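Local structure of CRISPR-associated protein CasA/Cse1 (Thermus thermophilus, 4AN8) at residues A[384-389]-A[433-437]; A[425-429]-A[474-478]; A[465-469]-A[489-493]. The protein serves as a subunit of the Cascade ribonucleoprotein complex, which probably uses CRISPR RNA to target invading nucleic acids in bacterial adaptive immunity. All coordinates share one frame; numbering follows the deposited sequence.

Interaction 1: A[384-389]-A[433-437]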
loop_
_atom_site.group_PDB
_atom_site.type_symbol
_atom_site.label_atom_id
_atom_site.label_comp_id
_atom_site.label_asym_id
_atom_site.label_seq_id
_atom_site.Cartn_x
_atom_site.Cartn_y
_atom_site.Cartn_z
ATOM N N MET A 384 -12.482 4.339 -22.474
ATOM C CA MET A 384 -13.204 3.301 -23.191
ATOM C C MET A 384 -13.766 2.283 -22.206
ATOM O O MET A 384 -14.970 2.008 -22.214
ATOM C CB MET A 384 -12.288 2.610 -24.199
ATOM C CG MET A 384 -11.801 3.525 -25.307
ATOM S SD MET A 384 -10.333 2.918 -26.173
ATOM C CE MET A 384 -10.911 1.315 -26.731
ATOM N N ALA A 385 -12.901 1.733 -21.345
ATOM C CA ALA A 385 -13.307 0.674 -20.440
ATOM C C ALA A 385 -14.430 1.159 -19.532
ATOM O O ALA A 385 -15.385 0.418 -19.277
ATOM C CB ALA A 385 -12.115 0.130 -19.654
ATOM N N GLU A 386 -14.366 2.416 -19.092
ATOM C CA GLU A 386 -15.441 2.948 -18.234
ATOM C C GLU A 386 -16.758 3.170 -18.977
ATOM O O GLU A 386 -17.838 2.981 -18.410
ATOM C CB GLU A 386 -15.038 4.242 -17.497
ATOM C CG GLU A 386 -13.904 4.090 -16.471
ATOM C CD GLU A 386 -14.321 3.366 -15.181
ATOM O OE1 GLU A 386 -15.532 3.236 -14.912
ATOM O OE2 GLU A 386 -13.429 2.920 -14.427
ATOM N N GLU A 387 -16.681 3.583 -20.233
ATOM C CA GLU A 387 -17.895 3.861 -20.979
ATOM C C GLU A 387 -18.630 2.550 -21.256
ATOM O O GLU A 387 -19.838 2.448 -21.072
ATOM C CB GLU A 387 -17.579 4.598 -22.282
ATOM C CG GLU A 387 -17.212 6.064 -22.076
ATOM C CD GLU A 387 -16.898 6.798 -23.375
ATOM O OE1 GLU A 387 -17.040 6.185 -24.463
ATOM O OE2 GLU A 387 -16.508 7.987 -23.301
ATOM N N LEU A 388 -17.879 1.546 -21.690
ATOM C CA LEU A 388 -18.445 0.249 -21.956
ATOM C C LEU A 388 -19.058 -0.324 -20.671
ATOM O O LEU A 388 -20.202 -0.800 -20.676
ATOM C CB LEU A 388 -17.370 -0.659 -22.536
ATOM C CG LEU A 388 -17.760 -2.111 -22.743
ATOM C CD1 LEU A 388 -19.041 -2.173 -23.553
ATOM C CD2 LEU A 388 -16.649 -2.829 -23.437
ATOM N N GLY A 389 -18.323 -0.220 -19.560
ATOM C CA GLY A 389 -18.772 -0.766 -18.289
ATOM C C GLY A 389 -20.032 -0.089 -17.803
ATOM O O GLY A 389 -20.859 -0.699 -17.116
ATOM N N TYR A 433 -17.086 -8.769 -16.762
ATOM C CA TYR A 433 -16.427 -7.758 -17.577
ATOM C C TYR A 433 -15.161 -7.270 -16.842
ATOM O O TYR A 433 -14.054 -7.384 -17.349
ATOM C CB TYR A 433 -17.400 -6.607 -17.829
ATOM C CG TYR A 433 -16.803 -5.407 -18.528
ATOM C CD1 TYR A 433 -16.336 -5.503 -19.831
ATOM C CD2 TYR A 433 -16.722 -4.172 -17.889
ATOM C CE1 TYR A 433 -15.794 -4.412 -20.481
ATOM C CE2 TYR A 433 -16.179 -3.060 -18.543
ATOM C CZ TYR A 433 -15.723 -3.190 -19.834
ATOM O OH TYR A 433 -15.185 -2.113 -20.499
ATOM N N TRP A 434 -15.336 -6.744 -15.634
ATOM C CA TRP A 434 -14.211 -6.203 -14.864
ATOM C C TRP A 434 -13.167 -7.260 -14.493
ATOM O O TRP A 434 -11.966 -7.031 -14.616
ATOM C CB TRP A 434 -14.718 -5.460 -13.632
ATOM C CG TRP A 434 -15.405 -4.199 -14.019
ATOM C CD1 TRP A 434 -16.719 -3.899 -13.853
ATOM C CD2 TRP A 434 -14.810 -3.065 -14.681
ATOM N NE1 TRP A 434 -16.979 -2.646 -14.356
ATOM C CE2 TRP A 434 -15.819 -2.113 -14.860
ATOM C CE3 TRP A 434 -13.514 -2.763 -15.114
ATOM C CZ2 TRP A 434 -15.582 -0.873 -15.481
ATOM C CZ3 TRP A 434 -13.276 -1.533 -15.724
ATOM C CH2 TRP A 434 -14.303 -0.604 -15.900
ATOM N N HIS A 435 -13.625 -8.430 -14.073
ATOM C CA HIS A 435 -12.701 -9.521 -13.785
ATOM C C HIS A 435 -11.848 -9.886 -15.000
ATOM O O HIS A 435 -10.642 -10.133 -14.885
ATOM C CB HIS A 435 -13.441 -10.755 -13.287
ATOM C CG HIS A 435 -12.532 -11.893 -12.954
ATOM N ND1 HIS A 435 -12.285 -12.291 -11.659
ATOM C CD2 HIS A 435 -11.784 -12.696 -13.748
ATOM C CE1 HIS A 435 -11.433 -13.304 -11.669
ATOM N NE2 HIS A 435 -11.114 -13.567 -12.924
ATOM N N ALA A 436 -12.468 -9.924 -16.169
ATOM C CA ALA A 436 -11.713 -10.221 -17.380
ATOM C C ALA A 436 -10.674 -9.154 -17.645
ATOM O O ALA A 436 -9.562 -9.460 -18.073
ATOM C CB ALA A 436 -12.635 -10.353 -18.572
ATOM N N LEU A 437 -11.040 -7.893 -17.411
ATOM C CA LEU A 437 -10.117 -6.768 -17.643
ATOM C C LEU A 437 -8.969 -6.719 -16.615
ATOM O O LEU A 437 -7.860 -6.291 -16.942
ATOM C CB LEU A 437 -10.886 -5.452 -17.644
ATOM C CG LEU A 437 -11.876 -5.287 -18.807
ATOM C CD1 LEU A 437 -12.427 -3.875 -18.784
ATOM C CD2 LEU A 437 -11.189 -5.556 -20.132
HETATM O O HOH W 1 -19.618 -1.676 -14.858
#

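Interaction 2: A[425-429]-A[474-478]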
loop_
_atom_site.group_PDB
_atom_site.type_symbol
_atom_site.label_atom_id
_atom_site.label_comp_id
_atom_site.label_asym_id
_atom_site.label_seq_id
_atom_site.Cartn_x
_atom_site.Cartn_y
_atom_site.Cartn_z
ATOM N N ASN A 425 -27.681 -7.518 -9.210
ATOM C CA ASN A 425 -26.453 -7.887 -8.527
ATOM C C ASN A 425 -26.050 -9.325 -8.825
ATOM O O ASN A 425 -24.864 -9.622 -8.967
ATOM C CB ASN A 425 -26.589 -7.671 -7.019
ATOM C CG ASN A 425 -26.721 -6.204 -6.650
ATOM O OD1 ASN A 425 -26.880 -5.344 -7.518
ATOM N ND2 ASN A 425 -26.660 -5.912 -5.355
ATOM N N SER A 426 -27.039 -10.213 -8.929
ATOM C CA SER A 426 -26.762 -11.627 -9.167
ATOM C C SER A 426 -26.345 -11.912 -10.611
ATOM O O SER A 426 -25.690 -12.921 -10.882
ATOM C CB SER A 426 -27.957 -12.497 -8.777
ATOM O OG SER A 426 -28.947 -12.511 -9.789
ATOM N N LEU A 427 -26.712 -11.025 -11.534
ATOM C CA LEU A 427 -26.301 -11.183 -12.926
ATOM C C LEU A 427 -24.786 -11.089 -12.998
ATOM O O LEU A 427 -24.199 -10.209 -12.388
ATOM C CB LEU A 427 -26.948 -10.107 -13.805
ATOM C CG LEU A 427 -28.481 -10.080 -13.881
ATOM C CD1 LEU A 427 -28.952 -8.808 -14.575
ATOM C CD2 LEU A 427 -29.022 -11.316 -14.596
ATOM N N PRO A 428 -24.147 -12.005 -13.732
ATOM C CA PRO A 428 -22.683 -12.048 -13.848
ATOM C C PRO A 428 -22.081 -11.015 -14.804
ATOM O O PRO A 428 -20.882 -11.063 -15.071
ATOM C CB PRO A 428 -22.426 -13.444 -14.420
ATOM C CG PRO A 428 -23.679 -13.766 -15.189
ATOM C CD PRO A 428 -24.795 -13.140 -14.408
ATOM N N LEU A 429 -22.881 -10.085 -15.307
ATOM C CA LEU A 429 -22.409 -9.235 -16.394
ATOM C C LEU A 429 -21.247 -8.284 -15.999
ATOM O O LEU A 429 -20.177 -8.308 -16.612
ATOM C CB LEU A 429 -23.589 -8.468 -17.002
ATOM C CG LEU A 429 -23.254 -7.659 -18.247
ATOM C CD1 LEU A 429 -22.793 -8.596 -19.328
ATOM C CD2 LEU A 429 -24.472 -6.846 -18.695
ATOM N N ARG A 474 -26.422 -17.519 -20.602
ATOM C CA ARG A 474 -26.457 -18.805 -19.921
ATOM C C ARG A 474 -27.352 -18.750 -18.685
ATOM O O ARG A 474 -28.119 -19.673 -18.417
ATOM C CB ARG A 474 -25.037 -19.230 -19.544
ATOM C CG ARG A 474 -24.867 -20.710 -19.309
ATOM C CD ARG A 474 -23.465 -21.034 -18.821
ATOM N NE ARG A 474 -22.454 -20.851 -19.849
ATOM C CZ ARG A 474 -21.387 -20.073 -19.701
ATOM N NH1 ARG A 474 -21.212 -19.416 -18.558
ATOM N NH2 ARG A 474 -20.504 -19.945 -20.687
ATOM N N PHE A 475 -27.268 -17.654 -17.945
ATOM C CA PHE A 475 -28.077 -17.469 -16.746
ATOM C C PHE A 475 -29.526 -17.170 -17.122
ATOM O O PHE A 475 -30.467 -17.719 -16.543
ATOM C CB PHE A 475 -27.496 -16.313 -15.923
ATOM C CG PHE A 475 -28.270 -15.990 -14.676
ATOM C CD1 PHE A 475 -29.532 -15.424 -14.752
ATOM C CD2 PHE A 475 -27.722 -16.237 -13.425
ATOM C CE1 PHE A 475 -30.240 -15.121 -13.602
ATOM C CE2 PHE A 475 -28.419 -15.935 -12.269
ATOM C CZ PHE A 475 -29.682 -15.378 -12.358
ATOM N N LEU A 476 -29.710 -16.289 -18.098
ATOM C CA LEU A 476 -31.049 -15.907 -18.513
ATOM C C LEU A 476 -31.797 -17.028 -19.237
ATOM O O LEU A 476 -33.023 -17.045 -19.259
ATOM C CB LEU A 476 -30.992 -14.662 -19.397
ATOM C CG LEU A 476 -30.530 -13.390 -18.677
ATOM C CD1 LEU A 476 -30.399 -12.224 -19.663
ATOM C CD2 LEU A 476 -31.477 -13.048 -17.524
ATOM N N GLY A 477 -31.061 -17.963 -19.823
ATOM C CA GLY A 477 -31.679 -18.952 -20.682
ATOM C C GLY A 477 -32.360 -20.117 -19.988
ATOM O O GLY A 477 -32.737 -21.076 -20.654
ATOM N N THR A 478 -32.539 -20.043 -18.671
ATOM C CA THR A 478 -33.032 -21.194 -17.913
ATOM C C THR A 478 -34.454 -21.044 -17.379
ATOM O O THR A 478 -35.028 -21.998 -16.845
ATOM C CB THR A 478 -32.112 -21.522 -16.702
ATOM O OG1 THR A 478 -32.244 -20.503 -15.696
ATOM C CG2 THR A 478 -30.651 -21.656 -17.142
#

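Interaction 3: A[465-469]-A[489-493]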
loop_
_atom_site.group_PDB
_atom_site.type_symbol
_atom_site.label_atom_id
_atom_site.label_comp_id
_atom_site.label_asym_id
_atom_site.label_seq_id
_atom_site.Cartn_x
_atom_site.Cartn_y
_atom_site.Cartn_z
ATOM N N ALA A 465 -16.429 -8.055 -22.689
ATOM C CA ALA A 465 -17.873 -7.850 -22.828
ATOM C C ALA A 465 -18.593 -9.111 -23.370
ATOM O O ALA A 465 -19.568 -9.579 -22.769
ATOM C CB ALA A 465 -18.160 -6.633 -23.714
ATOM N N LEU A 466 -18.089 -9.653 -24.481
ATOM C CA LEU A 466 -18.612 -10.889 -25.090
ATOM C C LEU A 466 -18.637 -12.055 -24.123
ATOM O O LEU A 466 -19.640 -12.745 -24.003
ATOM C CB LEU A 466 -17.782 -11.292 -26.307
ATOM C CG LEU A 466 -18.082 -10.549 -27.602
ATOM C CD1 LEU A 466 -16.991 -10.798 -28.635
ATOM C CD2 LEU A 466 -19.436 -10.956 -28.131
ATOM N N GLU A 467 -17.525 -12.274 -23.436
ATOM C CA GLU A 467 -17.441 -13.322 -22.431
ATOM C C GLU A 467 -18.447 -13.116 -21.300
ATOM O O GLU A 467 -19.000 -14.072 -20.772
ATOM C CB GLU A 467 -16.017 -13.384 -21.872
ATOM C CG GLU A 467 -15.749 -14.551 -20.941
ATOM C CD GLU A 467 -14.269 -14.733 -20.649
ATOM O OE1 GLU A 467 -13.586 -13.730 -20.344
ATOM O OE2 GLU A 467 -13.785 -15.883 -20.736
ATOM N N ALA A 468 -18.687 -11.867 -20.916
ATOM C CA ALA A 468 -19.561 -11.605 -19.773
ATOM C C ALA A 468 -21.036 -11.713 -20.153
ATOM O O ALA A 468 -21.868 -12.152 -19.358
ATOM C CB ALA A 468 -19.264 -10.231 -19.165
ATOM N N TRP A 469 -21.360 -11.295 -21.368
ATOM C CA TRP A 469 -22.732 -11.388 -21.831
ATOM C C TRP A 469 -23.094 -12.869 -22.091
ATOM O O TRP A 469 -24.171 -13.337 -21.688
ATOM C CB TRP A 469 -22.957 -10.498 -23.063
ATOM C CG TRP A 469 -24.305 -10.693 -23.673
ATOM C CD1 TRP A 469 -24.579 -11.247 -24.894
ATOM C CD2 TRP A 469 -25.567 -10.373 -23.081
ATOM N NE1 TRP A 469 -25.932 -11.283 -25.095
ATOM C CE2 TRP A 469 -26.564 -10.754 -23.999
ATOM C CE3 TRP A 469 -25.954 -9.797 -21.865
ATOM C CZ2 TRP A 469 -27.917 -10.582 -23.742
ATOM C CZ3 TRP A 469 -27.307 -9.633 -21.607
ATOM C CH2 TRP A 469 -28.272 -10.025 -22.547
ATOM N N GLY A 489 -32.161 -7.579 -24.001
ATOM C CA GLY A 489 -30.762 -7.431 -23.646
ATOM C C GLY A 489 -29.806 -7.750 -24.773
ATOM O O GLY A 489 -28.837 -7.011 -24.995
ATOM N N GLU A 490 -30.066 -8.849 -25.484
ATOM C CA GLU A 490 -29.250 -9.223 -26.641
ATOM C C GLU A 490 -29.209 -8.091 -27.677
ATOM O O GLU A 490 -28.164 -7.834 -28.293
ATOM C CB GLU A 490 -29.766 -10.523 -27.277
ATOM C CG GLU A 490 -28.947 -11.042 -28.462
ATOM C CD GLU A 490 -27.620 -11.676 -28.050
ATOM O OE1 GLU A 490 -27.602 -12.576 -27.186
ATOM O OE2 GLU A 490 -26.579 -11.285 -28.604
ATOM N N GLN A 491 -30.339 -7.413 -27.866
ATOM C CA GLN A 491 -30.399 -6.308 -28.826
ATOM C C GLN A 491 -29.572 -5.121 -28.338
ATOM O O GLN A 491 -28.770 -4.570 -29.090
ATOM C CB GLN A 491 -31.844 -5.890 -29.097
ATOM C CG GLN A 491 -32.612 -6.906 -29.927
ATOM C CD GLN A 491 -34.043 -6.482 -30.231
ATOM O OE1 GLN A 491 -34.449 -5.352 -29.947
ATOM N NE2 GLN A 491 -34.815 -7.396 -30.811
ATOM N N GLU A 492 -29.768 -4.748 -27.072
ATOM C CA GLU A 492 -29.023 -3.649 -26.443
ATOM C C GLU A 492 -27.531 -3.959 -26.428
ATOM O O GLU A 492 -26.700 -3.109 -26.754
ATOM C CB GLU A 492 -29.531 -3.410 -25.021
ATOM C CG GLU A 492 -29.037 -2.131 -24.364
ATOM C CD GLU A 492 -29.844 -1.772 -23.116
ATOM O OE1 GLU A 492 -30.795 -2.513 -22.769
ATOM O OE2 GLU A 492 -29.534 -0.744 -22.476
ATOM N N PHE A 493 -27.193 -5.190 -26.060
ATOM C CA PHE A 493 -25.800 -5.586 -26.040
ATOM C C PHE A 493 -25.203 -5.446 -27.424
ATOM O O PHE A 493 -24.016 -5.168 -27.566
ATOM C CB PHE A 493 -25.627 -7.015 -25.539
ATOM C CG PHE A 493 -24.207 -7.485 -25.575
ATOM C CD1 PHE A 493 -23.343 -7.189 -24.527
ATOM C CD2 PHE A 493 -23.725 -8.194 -26.660
ATOM C CE1 PHE A 493 -22.035 -7.602 -24.554
ATOM C CE2 PHE A 493 -22.406 -8.613 -26.703
ATOM C CZ PHE A 493 -21.556 -8.316 -25.639
#

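Interaction 1: A[384-389]-A[433-437]
Leu388 and Tyr433 form the apolar centre of this contact between two helices. Leu388 CD2 lies 3.5 Å from Tyr433 CE1, and CB and CG of the leucine crowd against the phenolic end of the same ring, the two side chains running at a slant to each other. On the next turn toward the N terminus of 384-389, the Ala385 methyl touches Leu437, with CB 4.1 Å from CD1. That same leucine methyl also lies over one face of the Tyr433 ring, toward its rim, so the tyrosine is gripped by its own helix as well as by its neighbour. Gly389 lets the aromatic residues come close: its CA is 3.5 Å from Tyr433 CE2. The setting is an antiparallel pair within the C-terminal helical bundle of Cse1, where helices 372-403 and 429-446 run side by side; the local axes at this contact are 11.6 Å apart, with 159° between their directions. Leu461 of helix 453-476 packs against both Ala385 and Tyr433. With CG anti to its backbone N (chi1 173°), Tyr433 reaches straight across to the neighbouring backbone. There its OH donates to Ala385 O at 2.8 Å, in the carbonyl plane and on a lone pair, at a C=O...O angle of 113°. This oxygen already accepts the helical bond from Gly389 N, so a buried hydroxyl is satisfied without breaking the helix. Farther out, Tyr433 CD2 sits over the centre of the Trp434 ring, while a water in the indole plane accepts from Trp434 NE1 at 2.9 Å and donates to Gly389 O. Outermost is the bent chain of Glu386, which brings OE2 to 3.9 Å from Trp434 CH2; Arg305 pairs with this carboxylate and also makes a cation-pi contact with the indole.

Interaction 2: A[425-429]-A[474-478]
Leu427 and Phe475 meet at about a right angle, the leucine methyl CD2 resting 4.1 Å from both CD1 and CE1 of the phenylalanine ring. The same methyl also touches Leu476, whose CD2 is 4.2 Å away, so one branch of Leu427 serves two consecutive residues of the other segment. Elsewhere on the ring, Ser426 OG approaches Phe475 CZ at 3.9 Å, and Pro428 CD lies 4.4 Å from Phe475 CD2. The contact thus illustrates how a single aromatic side chain can gather three successive residues, Ser426 to Pro428, at a helix end, mainly by van der Waals packing. Phe475 is carried there by a first torsion that sets CG anti to the backbone N (chi1 178°), directing the ring at the 425-429 segment. The serine hydroxyl is occupied by its own helix, being hydrogen-bonded to Leu423 O, and offers the ring a merely van der Waals approach. Both segments are helix ends: Leu427 leaves helical geometry after helix 417-426, Pro428 takes the N-cap position of helix 429-446, and Gly477 follows the last turn of helix 453-476. Helix 372-403 packs against both, its Val399 touching Leu427 and Leu476, while Pro428 leans on Thr472 of helix 453-476.

Interaction 3: A[465-469]-A[489-493]
An offset aromatic stack between Trp469 and Phe493 joins the last two helices of the modelled chain, 453-476 and 483-499, in a largely buried contact. The phenylalanine ring and the five-membered ring of the indole have centroids 4.2 Å apart and planes only 13° from parallel. Their side chains slide past each other in opposite directions, so that each ring covers the root of its partner in a CH-pi contact: Trp469 CB lies over the face of the phenylalanine, 3.6 Å from its centroid, and Phe493 CB stands almost on the normal of the indole five-membered ring. In both residues CG is anti to the backbone N (chi1 173° for Trp469), which extends the two rings from facing helices into the same space. The two helices follow each other as an antiparallel hairpin in the C-terminal bundle, with local axes at 176° and 12.1 Å apart. Gly489 makes room for the far end of the indole, with Trp469 CH2 3.5 Å from Gly489 C. Helix 372-403 closes in on the stack through Leu395, which touches both aromatic residues. Ala465 adds its methyl at the Phe493 ring, as does Leu466, whose CD2 comes to 4.0 Å from Phe493 CE2 with the side chains crossing at about a right angle. The polar edge belongs to Glu490, bent at chi2 so that its carboxylate swings to the indole edge. Trp469 NE1 donates to Glu490 OE1 at 3.0 Å, nearly straight and close to the indole plane, yet the N-H meets the carboxylate from well above that group's own plane. Arg473 forms a salt bridge with the same oxygen, so a single carboxylate atom receives both an indole N-H and a guanidinium group, which probably stabilises its negative charge.

Followed from the N terminus, the chain shows how a few long-range contacts can tie a helical bundle together. Helix 372-403 comes first, and interaction 1 closes a loop back to it from helix 429-446. Before that loop closes, the turn at 425-429 has begun interaction 2, which ends at 474-478; interactions 1 and 2 therefore cross. Interaction 3 opens at 465-469, after interaction 1 has closed, and finishes on helix 483-499, so it crosses interaction 2 but stands in series with interaction 1. Helix 453-476 contributes to both later contacts, and Ala465 packs on Leu388 and Ala468 on Tyr433, joining interactions 1 and 3 directly.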